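Local coordinates for nicotinate phosphoribosyltransferase (Vibrio cholerae, PDB 4HL7), which probably catalyses the ATP-assisted synthesis of nicotinate D-ribonucleotide from nicotinate and phosphoribosyl diphosphate, a step of NAD(+) biosynthesis, at residues 255-269 and 287-301. Numbering follows the deposited sequence.
Sequences WLTAFDGMLAIAPTD and AYDGVRHDSGCPFRW
Two neighbouring parallel strands of the TIM-barrel-like domain, 265-267 and 290-293, meet here, joined by a right-handed beta-alpha-beta crossover. Ala266 N donates to Gly290 O (3.1 Å) and Arg292 N to Ala266 O (2.8 Å). Just before this ladder, Asp289 grips Ala264 at both ends: its N reaches Ala264 O, and its OD2 takes Ala264 N at 2.9 Å through the anti lone pair. Ile265 CD1 lies against the backbone of Gly290, 3.4 Å from Gly290 N. Ala264 CB sits over one face of the Tyr288 ring, a CH-pi contact, while Leu256 CD2 touches CE2; the Tyr288 hydroxyl is bonded to Leu252 O in helix 247-258. Past the strands, Trp301 NE1 points in its ring plane at Thr268 OG1 (2.8 Å). Pro267 CB lies over one face of the Arg292 guanidinium, toward its rim; Arg292 NH2 is hydrogen-bonded to Thr229 OG1. At the C-terminal strand ends, Asp269 OD1 is hydrogen-bonded to NE2 of His232, the predicted autophosphorylation site, unmodified here, which suggests that this carboxylate orients the imidazole. Asp269 CG lies between its backbone N and carbonyl carbon (chi1 64°), bringing the carboxylate to Ser295, whose OG donates to OD2 at 2.7 Å on the anti side, 22° out of the carboxylate plane. Asp294 OD2 bonds Ser324 OG, and one water bridges Asp294 OD1 to Asp269 OD2.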
ATOM      1  N   TRP A 255      10.954 -12.153   7.209  1.00 13.88           N
ATOM      2  CA  TRP A 255       9.550 -11.912   7.584  1.00 14.95           C
ATOM      3  C   TRP A 255       9.046 -13.059   8.467  1.00 15.31           C
ATOM      4  O   TRP A 255       8.357 -12.865   9.454  1.00 15.50           O
ATOM      5  CB  TRP A 255       8.655 -11.782   6.331  1.00 15.30           C
ATOM      6  CG  TRP A 255       7.242 -11.379   6.676  1.00 15.67           C
ATOM      7  CD1 TRP A 255       6.098 -12.178   6.813  1.00 18.47           C
ATOM      8  CD2 TRP A 255       6.821 -10.045   7.076  1.00 17.80           C
ATOM      9  NE1 TRP A 255       4.998 -11.383   7.216  1.00 20.76           N
ATOM     10  CE2 TRP A 255       5.387 -10.098   7.330  1.00 19.43           C
ATOM     11  CE3 TRP A 255       7.476  -8.832   7.202  1.00 19.67           C
ATOM     12  CZ2 TRP A 255       4.663  -8.968   7.726  1.00 22.33           C
ATOM     13  CZ3 TRP A 255       6.721  -7.702   7.570  1.00 20.60           C
ATOM     14  CH2 TRP A 255       5.356  -7.783   7.809  1.00 22.05           C
ATOM     15  N   LEU A 256       9.376 -14.287   8.067  1.00 15.90           N
ATOM     16  CA  LEU A 256       8.975 -15.490   8.808  1.00 16.32           C
ATOM     17  C   LEU A 256       9.610 -15.574  10.219  1.00 17.55           C
ATOM     18  O   LEU A 256       8.993 -16.062  11.141  1.00 23.13           O
ATOM     19  CB  LEU A 256       9.359 -16.728   8.015  1.00 15.53           C
ATOM     20  CG  LEU A 256       8.611 -16.813   6.648  1.00 15.08           C
ATOM     21  CD1 LEU A 256       9.081 -18.080   5.892  1.00 13.63           C
ATOM     22  CD2 LEU A 256       7.053 -16.701   6.663  1.00 14.31           C
ATOM     23  N   THR A 257      10.820 -15.056  10.387  1.00 17.71           N
ATOM     24  CA  THR A 257      11.493 -15.146  11.719  1.00 17.73           C
ATOM     25  C   THR A 257      11.186 -13.941  12.609  1.00 20.53           C
ATOM     26  O   THR A 257      11.593 -13.915  13.776  1.00 19.55           O
ATOM     27  CB  THR A 257      12.988 -15.368  11.585  1.00 21.37           C
ATOM     28  OG1 THR A 257      13.538 -14.405  10.730  1.00 20.70           O
ATOM     29  CG2 THR A 257      13.255 -16.764  10.965  1.00 19.97           C
ATOM     30  N   ALA A 258      10.488 -12.956  12.037  1.00 17.00           N
ATOM     31  CA  ALA A 258      10.028 -11.759  12.784  1.00 16.35           C
ATOM     32  C   ALA A 258       8.783 -12.033  13.622  1.00 19.79           C
ATOM     33  O   ALA A 258       8.519 -11.310  14.559  1.00 20.96           O
ATOM     34  CB  ALA A 258       9.762 -10.635  11.802  1.00 16.30           C
ATOM     35  N   PHE A 259       8.015 -13.071  13.270  1.00 18.85           N
ATOM     36  CA  PHE A 259       6.679 -13.335  13.896  1.00 19.26           C
ATOM     37  C   PHE A 259       6.481 -14.838  14.036  1.00 20.52           C
ATOM     38  O   PHE A 259       6.961 -15.591  13.167  1.00 19.32           O
ATOM     39  CB  PHE A 259       5.530 -12.840  13.003  1.00 20.63           C
ATOM     40  CG  PHE A 259       5.671 -11.394  12.492  1.00 20.71           C
ATOM     41  CD1 PHE A 259       5.145 -10.321  13.227  1.00 20.42           C
ATOM     42  CD2 PHE A 259       6.218 -11.121  11.227  1.00 19.95           C
ATOM     43  CE1 PHE A 259       5.245  -8.998  12.715  1.00 21.04           C
ATOM     44  CE2 PHE A 259       6.296  -9.823  10.696  1.00 18.92           C
ATOM     45  CZ  PHE A 259       5.829  -8.742  11.467  1.00 18.30           C
ATOM     46  N   ASP A 260       5.713 -15.290  15.046  1.00 18.40           N
ATOM     47  CA  ASP A 260       5.348 -16.750  15.080  1.00 21.44           C
ATOM     48  C   ASP A 260       4.514 -17.208  13.873  1.00 22.25           C
ATOM     49  O   ASP A 260       4.763 -18.265  13.296  1.00 21.36           O
ATOM     50  CB  ASP A 260       4.538 -17.090  16.336  1.00 25.58           C
ATOM     51  CG  ASP A 260       5.352 -16.993  17.592  1.00 32.92           C
ATOM     52  OD1 ASP A 260       6.565 -16.995  17.456  1.00 29.48           O
ATOM     53  OD2 ASP A 260       4.764 -16.945  18.720  1.00 33.73           O
ATOM     54  N   GLY A 261       3.485 -16.418  13.531  1.00 20.66           N
ATOM     55  CA  GLY A 261       2.472 -16.861  12.587  1.00 20.47           C
ATOM     56  C   GLY A 261       1.759 -15.738  11.855  1.00 19.55           C
ATOM     57  O   GLY A 261       0.658 -15.957  11.376  1.00 22.10           O
HETATM   58  N   MSE A 262       2.388 -14.543  11.778  1.00 18.85           N
HETATM   59  CA  MSE A 262       1.800 -13.401  11.033  1.00 20.29           C
HETATM   60  C   MSE A 262       1.438 -13.834   9.623  1.00 22.04           C
HETATM   61  O   MSE A 262       2.226 -14.516   8.947  1.00 20.89           O
HETATM   62  CB  MSE A 262       2.788 -12.221  11.026  1.00 19.82           C
HETATM   63  CG  MSE A 262       2.472 -10.970  10.158  1.00 20.56           C
HETATM   64 SE   MSE A 262       0.871 -10.179  11.009  1.00 32.40          SE
HETATM   65  CE  MSE A 262       1.604  -9.382  12.726  1.00 25.52           C
ATOM     66  N   LEU A 263       0.265 -13.395   9.151  1.00 20.26           N
ATOM     67  CA  LEU A 263      -0.040 -13.516   7.687  1.00 20.54           C
ATOM     68  C   LEU A 263       1.180 -13.152   6.817  1.00 20.15           C
ATOM     69  O   LEU A 263       1.865 -12.132   7.022  1.00 17.36           O
ATOM     70  CB  LEU A 263      -1.260 -12.699   7.322  1.00 22.31           C
ATOM     71  CG  LEU A 263      -1.758 -12.738   5.853  1.00 23.09           C
ATOM     72  CD1 LEU A 263      -2.386 -14.111   5.599  1.00 21.99           C
ATOM     73  CD2 LEU A 263      -2.764 -11.619   5.653  1.00 23.82           C
ATOM     74  N   ALA A 264       1.472 -14.017   5.857  1.00 18.27           N
ATOM     75  CA  ALA A 264       2.619 -13.851   5.019  1.00 19.36           C
ATOM     76  C   ALA A 264       2.191 -13.894   3.580  1.00 16.53           C
ATOM     77  O   ALA A 264       1.980 -15.000   3.002  1.00 17.92           O
ATOM     78  CB  ALA A 264       3.633 -14.928   5.302  1.00 17.87           C
ATOM     79  N   ILE A 265       1.965 -12.720   3.021  1.00 14.72           N
ATOM     80  CA  ILE A 265       1.636 -12.621   1.588  1.00 14.65           C
ATOM     81  C   ILE A 265       2.713 -11.772   0.940  1.00 15.24           C
ATOM     82  O   ILE A 265       2.798 -10.588   1.235  1.00 16.03           O
ATOM     83  CB  ILE A 265       0.248 -11.942   1.359  1.00 15.59           C
ATOM     84  CG1 ILE A 265      -0.894 -12.783   1.965  1.00 17.67           C
ATOM     85  CG2 ILE A 265      -0.016 -11.714  -0.157  1.00 17.68           C
ATOM     86  CD1 ILE A 265      -1.103 -14.148   1.290  1.00 17.34           C
ATOM     87  N   ALA A 266       3.513 -12.350   0.028  1.00 15.26           N
ATOM     88  CA  ALA A 266       4.658 -11.590  -0.619  1.00 18.97           C
ATOM     89  C   ALA A 266       4.267 -10.916  -1.912  1.00 18.44           C
ATOM     90  O   ALA A 266       3.640 -11.537  -2.769  1.00 16.31           O
ATOM     91  CB  ALA A 266       5.839 -12.542  -0.895  1.00 16.71           C
ATOM     92  N   PRO A 267       4.641  -9.639  -2.092  1.00 19.07           N
ATOM     93  CA  PRO A 267       4.604  -9.152  -3.466  1.00 18.51           C
ATOM     94  C   PRO A 267       5.705  -9.785  -4.320  1.00 18.32           C
ATOM     95  O   PRO A 267       6.754 -10.151  -3.812  1.00 17.21           O
ATOM     96  CB  PRO A 267       4.866  -7.644  -3.299  1.00 19.09           C
ATOM     97  CG  PRO A 267       5.852  -7.648  -2.158  1.00 21.15           C
ATOM     98  CD  PRO A 267       5.394  -8.726  -1.200  1.00 18.63           C
ATOM     99  N   THR A 268       5.477  -9.889  -5.619  1.00 16.94           N
ATOM    100  CA  THR A 268       6.404 -10.646  -6.457  1.00 17.24           C
ATOM    101  C   THR A 268       7.197  -9.785  -7.393  1.00 17.82           C
ATOM    102  O   THR A 268       8.121 -10.299  -8.135  1.00 18.05           O
ATOM    103  CB  THR A 268       5.611 -11.710  -7.303  1.00 16.51           C
ATOM    104  OG1 THR A 268       4.774 -10.994  -8.218  1.00 16.13           O
ATOM    105  CG2 THR A 268       4.765 -12.561  -6.429  1.00 16.52           C
ATOM    106  N   ASP A 269       6.923  -8.472  -7.394  1.00 16.14           N
ATOM    107  CA  ASP A 269       7.463  -7.618  -8.415  1.00 17.64           C
ATOM    108  C   ASP A 269       8.371  -6.491  -7.886  1.00 18.96           C
ATOM    109  O   ASP A 269       8.521  -5.465  -8.536  1.00 21.66           O
ATOM    110  CB  ASP A 269       6.305  -6.965  -9.260  1.00 20.56           C
ATOM    111  CG  ASP A 269       5.409  -6.025  -8.427  1.00 21.85           C
ATOM    112  OD1 ASP A 269       5.284  -6.208  -7.191  1.00 20.04           O
ATOM    113  OD2 ASP A 269       4.804  -5.096  -9.039  1.00 23.48           O
ATOM    114  N   ALA A 287       5.703 -22.122   3.424  1.00 14.10           N
ATOM    115  CA  ALA A 287       5.462 -21.329   4.621  1.00 14.93           C
ATOM    116  C   ALA A 287       4.575 -20.101   4.326  1.00 14.39           C
ATOM    117  O   ALA A 287       3.739 -19.738   5.142  1.00 15.49           O
ATOM    118  CB  ALA A 287       6.800 -20.861   5.197  1.00 15.87           C
ATOM    119  N   TYR A 288       4.767 -19.466   3.169  1.00 13.63           N
ATOM    120  CA  TYR A 288       3.957 -18.290   2.833  1.00 13.80           C
ATOM    121  C   TYR A 288       2.494 -18.665   2.520  1.00 15.46           C
ATOM    122  O   TYR A 288       2.227 -19.688   1.926  1.00 15.00           O
ATOM    123  CB  TYR A 288       4.597 -17.540   1.648  1.00 12.94           C
ATOM    124  CG  TYR A 288       5.573 -16.514   2.136  1.00 12.55           C
ATOM    125  CD1 TYR A 288       5.228 -15.168   2.149  1.00 15.33           C
ATOM    126  CD2 TYR A 288       6.847 -16.905   2.578  1.00 13.35           C
ATOM    127  CE1 TYR A 288       6.117 -14.206   2.618  1.00 16.94           C
ATOM    128  CE2 TYR A 288       7.747 -15.947   3.087  1.00 13.59           C
ATOM    129  CZ  TYR A 288       7.340 -14.616   3.129  1.00 16.57           C
ATOM    130  OH  TYR A 288       8.192 -13.652   3.626  1.00 15.44           O
ATOM    131  N   ASP A 289       1.559 -17.813   2.929  1.00 15.51           N
ATOM    132  CA  ASP A 289       0.167 -18.030   2.707  1.00 15.07           C
ATOM    133  C   ASP A 289      -0.204 -17.720   1.274  1.00 16.48           C
ATOM    134  O   ASP A 289      -1.263 -18.156   0.787  1.00 17.58           O
ATOM    135  CB  ASP A 289      -0.627 -17.152   3.669  1.00 17.96           C
ATOM    136  CG  ASP A 289      -0.298 -17.488   5.136  1.00 19.89           C
ATOM    137  OD1 ASP A 289      -0.500 -18.653   5.512  1.00 21.08           O
ATOM    138  OD2 ASP A 289       0.331 -16.641   5.837  1.00 19.70           O
ATOM    139  N   GLY A 290       0.649 -16.971   0.588  1.00 15.86           N
ATOM    140  CA  GLY A 290       0.330 -16.639  -0.790  1.00 17.04           C
ATOM    141  C   GLY A 290       1.138 -15.444  -1.266  1.00 13.52           C
ATOM    142  O   GLY A 290       2.151 -15.021  -0.614  1.00 13.78           O
ATOM    143  N   VAL A 291       0.689 -14.867  -2.369  1.00 13.93           N
ATOM    144  CA  VAL A 291       1.447 -13.809  -3.037  1.00 13.96           C
ATOM    145  C   VAL A 291       0.476 -12.715  -3.525  1.00 15.31           C
ATOM    146  O   VAL A 291      -0.738 -12.974  -3.723  1.00 14.68           O
ATOM    147  CB  VAL A 291       2.250 -14.352  -4.256  1.00 15.29           C
ATOM    148  CG1 VAL A 291       3.454 -15.157  -3.766  1.00 15.86           C
ATOM    149  CG2 VAL A 291       1.351 -15.238  -5.193  1.00 16.82           C
ATOM    150  N   ARG A 292       1.031 -11.546  -3.815  1.00 15.79           N
ATOM    151  CA  ARG A 292       0.211 -10.393  -4.247  1.00 17.03           C
ATOM    152  C   ARG A 292       0.629  -9.973  -5.649  1.00 16.66           C
ATOM    153  O   ARG A 292       1.834  -9.853  -5.934  1.00 14.73           O
ATOM    154  CB  ARG A 292       0.399  -9.218  -3.259  1.00 16.48           C
ATOM    155  CG  ARG A 292      -0.446  -7.971  -3.622  1.00 18.78           C
ATOM    156  CD  ARG A 292      -0.295  -6.857  -2.549  1.00 23.35           C
ATOM    157  NE  ARG A 292       0.593  -5.859  -3.126  1.00 38.65           N
ATOM    158  CZ  ARG A 292       1.700  -5.355  -2.576  1.00 40.23           C
ATOM    159  NH1 ARG A 292       2.452  -4.524  -3.302  1.00 43.78           N
ATOM    160  NH2 ARG A 292       2.033  -5.600  -1.311  1.00 40.10           N
ATOM    161  N   HIS A 293      -0.363  -9.679  -6.489  1.00 15.55           N
ATOM    162  CA  HIS A 293      -0.102  -9.182  -7.849  1.00 16.01           C
ATOM    163  C   HIS A 293      -0.240  -7.688  -7.865  1.00 15.84           C
ATOM    164  O   HIS A 293      -1.269  -7.166  -7.435  1.00 17.01           O
ATOM    165  CB  HIS A 293      -1.146  -9.747  -8.805  1.00 14.83           C
ATOM    166  CG  HIS A 293      -1.051  -9.182 -10.182  1.00 14.78           C
ATOM    167  ND1 HIS A 293      -1.891  -8.231 -10.622  1.00 16.10           N
ATOM    168  CD2 HIS A 293      -0.093  -9.352 -11.169  1.00 14.64           C
ATOM    169  CE1 HIS A 293      -1.531  -7.842 -11.842  1.00 15.22           C
ATOM    170  NE2 HIS A 293      -0.420  -8.518 -12.180  1.00 16.51           N
ATOM    171  N   ASP A 294       0.764  -6.984  -8.395  1.00 16.49           N
ATOM    172  CA  ASP A 294       0.686  -5.510  -8.426  1.00 18.86           C
ATOM    173  C   ASP A 294       1.135  -4.850  -9.728  1.00 22.93           C
ATOM    174  O   ASP A 294       1.104  -3.645  -9.827  1.00 23.09           O
ATOM    175  CB  ASP A 294       1.524  -4.926  -7.291  1.00 22.65           C
ATOM    176  CG  ASP A 294       1.094  -3.464  -6.909  1.00 34.44           C
ATOM    177  OD1 ASP A 294       2.004  -2.589  -6.767  1.00 33.40           O
ATOM    178  OD2 ASP A 294      -0.134  -3.172  -6.774  1.00 31.70           O
ATOM    179  N   SER A 295       1.603  -5.608 -10.711  1.00 20.38           N
ATOM    180  CA  SER A 295       1.968  -4.980 -11.995  1.00 21.71           C
ATOM    181  C   SER A 295       1.928  -6.015 -13.103  1.00 19.00           C
ATOM    182  O   SER A 295       2.089  -7.222 -12.843  1.00 19.62           O
ATOM    183  CB  SER A 295       3.365  -4.375 -11.929  1.00 20.74           C
ATOM    184  OG  SER A 295       4.310  -5.378 -11.679  1.00 21.10           O
ATOM    185  N   GLY A 296       1.715  -5.568 -14.327  1.00 20.07           N
ATOM    186  CA  GLY A 296       1.750  -6.517 -15.473  1.00 20.94           C
ATOM    187  C   GLY A 296       0.471  -7.326 -15.502  1.00 20.52           C
ATOM    188  O   GLY A 296      -0.511  -7.004 -14.799  1.00 21.64           O
ATOM    189  N   CYS A 297       0.393  -8.237 -16.454  1.00 20.42           N
ATOM    190  CA  CYS A 297      -0.869  -8.930 -16.727  1.00 19.77           C
ATOM    191  C   CYS A 297      -1.182  -9.893 -15.576  1.00 18.18           C
ATOM    192  O   CYS A 297      -0.338 -10.736 -15.220  1.00 17.66           O
ATOM    193  CB  CYS A 297      -0.728  -9.742 -18.006  1.00 23.01           C
ATOM    194  SG  CYS A 297      -2.149 -10.843 -18.338  1.00 24.18           S
ATOM    195  N   PRO A 298      -2.379  -9.763 -14.962  1.00 16.98           N
ATOM    196  CA  PRO A 298      -2.696 -10.653 -13.822  1.00 17.36           C
ATOM    197  C   PRO A 298      -2.942 -12.107 -14.242  1.00 19.33           C
ATOM    198  O   PRO A 298      -2.788 -13.027 -13.434  1.00 17.23           O
ATOM    199  CB  PRO A 298      -3.997 -10.033 -13.267  1.00 16.65           C
ATOM    200  CG  PRO A 298      -4.641  -9.394 -14.465  1.00 19.28           C
ATOM    201  CD  PRO A 298      -3.479  -8.825 -15.249  1.00 19.29           C
ATOM    202  N   PHE A 299      -3.425 -12.298 -15.458  1.00 18.33           N
ATOM    203  CA  PHE A 299      -3.684 -13.672 -15.950  1.00 18.67           C
ATOM    204  C   PHE A 299      -2.390 -14.497 -16.106  1.00 19.44           C
ATOM    205  O   PHE A 299      -2.271 -15.615 -15.578  1.00 18.16           O
ATOM    206  CB  PHE A 299      -4.511 -13.599 -17.265  1.00 18.54           C
ATOM    207  CG  PHE A 299      -5.780 -12.794 -17.103  1.00 21.56           C
ATOM    208  CD1 PHE A 299      -5.798 -11.424 -17.428  1.00 21.73           C
ATOM    209  CD2 PHE A 299      -6.933 -13.379 -16.567  1.00 21.27           C
ATOM    210  CE1 PHE A 299      -6.953 -10.654 -17.138  1.00 22.95           C
ATOM    211  CE2 PHE A 299      -8.098 -12.614 -16.339  1.00 22.82           C
ATOM    212  CZ  PHE A 299      -8.078 -11.249 -16.640  1.00 24.28           C
ATOM    213  N   ARG A 300      -1.446 -13.939 -16.846  1.00 17.10           N
ATOM    214  CA  ARG A 300      -0.108 -14.524 -17.006  1.00 18.01           C
ATOM    215  C   ARG A 300       0.598 -14.723 -15.645  1.00 18.26           C
ATOM    216  O   ARG A 300       1.277 -15.711 -15.433  1.00 18.22           O
ATOM    217  CB  ARG A 300       0.758 -13.618 -17.855  1.00 19.49           C
ATOM    218  CG  ARG A 300       2.088 -14.302 -18.255  1.00 23.01           C
ATOM    219  N   TRP A 301       0.488 -13.728 -14.776  1.00 16.73           N
ATOM    220  CA  TRP A 301       1.090 -13.789 -13.421  1.00 16.97           C
ATOM    221  C   TRP A 301       0.525 -14.964 -12.651  1.00 17.02           C
ATOM    222  O   TRP A 301       1.278 -15.787 -12.074  1.00 17.37           O
ATOM    223  CB  TRP A 301       0.775 -12.493 -12.668  1.00 15.26           C
ATOM    224  CG  TRP A 301       1.250 -12.486 -11.213  1.00 15.49           C
ATOM    225  CD1 TRP A 301       2.538 -12.135 -10.695  1.00 15.95           C
ATOM    226  CD2 TRP A 301       0.448 -12.815 -10.093  1.00 15.27           C
ATOM    227  NE1 TRP A 301       2.531 -12.283  -9.308  1.00 16.54           N
ATOM    228  CE2 TRP A 301       1.280 -12.649  -8.896  1.00 15.62           C
ATOM    229  CE3 TRP A 301      -0.896 -13.189  -9.942  1.00 14.59           C
ATOM    230  CZ2 TRP A 301       0.792 -12.902  -7.640  1.00 15.24           C
ATOM    231  CZ3 TRP A 301      -1.382 -13.441  -8.667  1.00 15.40           C
ATOM    232  CH2 TRP A 301      -0.539 -13.321  -7.531  1.00 16.10           C
TER
HETATM  233  O   HOH W   1       3.170  -8.382  -9.142  1.00 24.44           O
HETATM  234  O   HOH W   2       4.205  -2.670  -8.267  1.00 23.61           O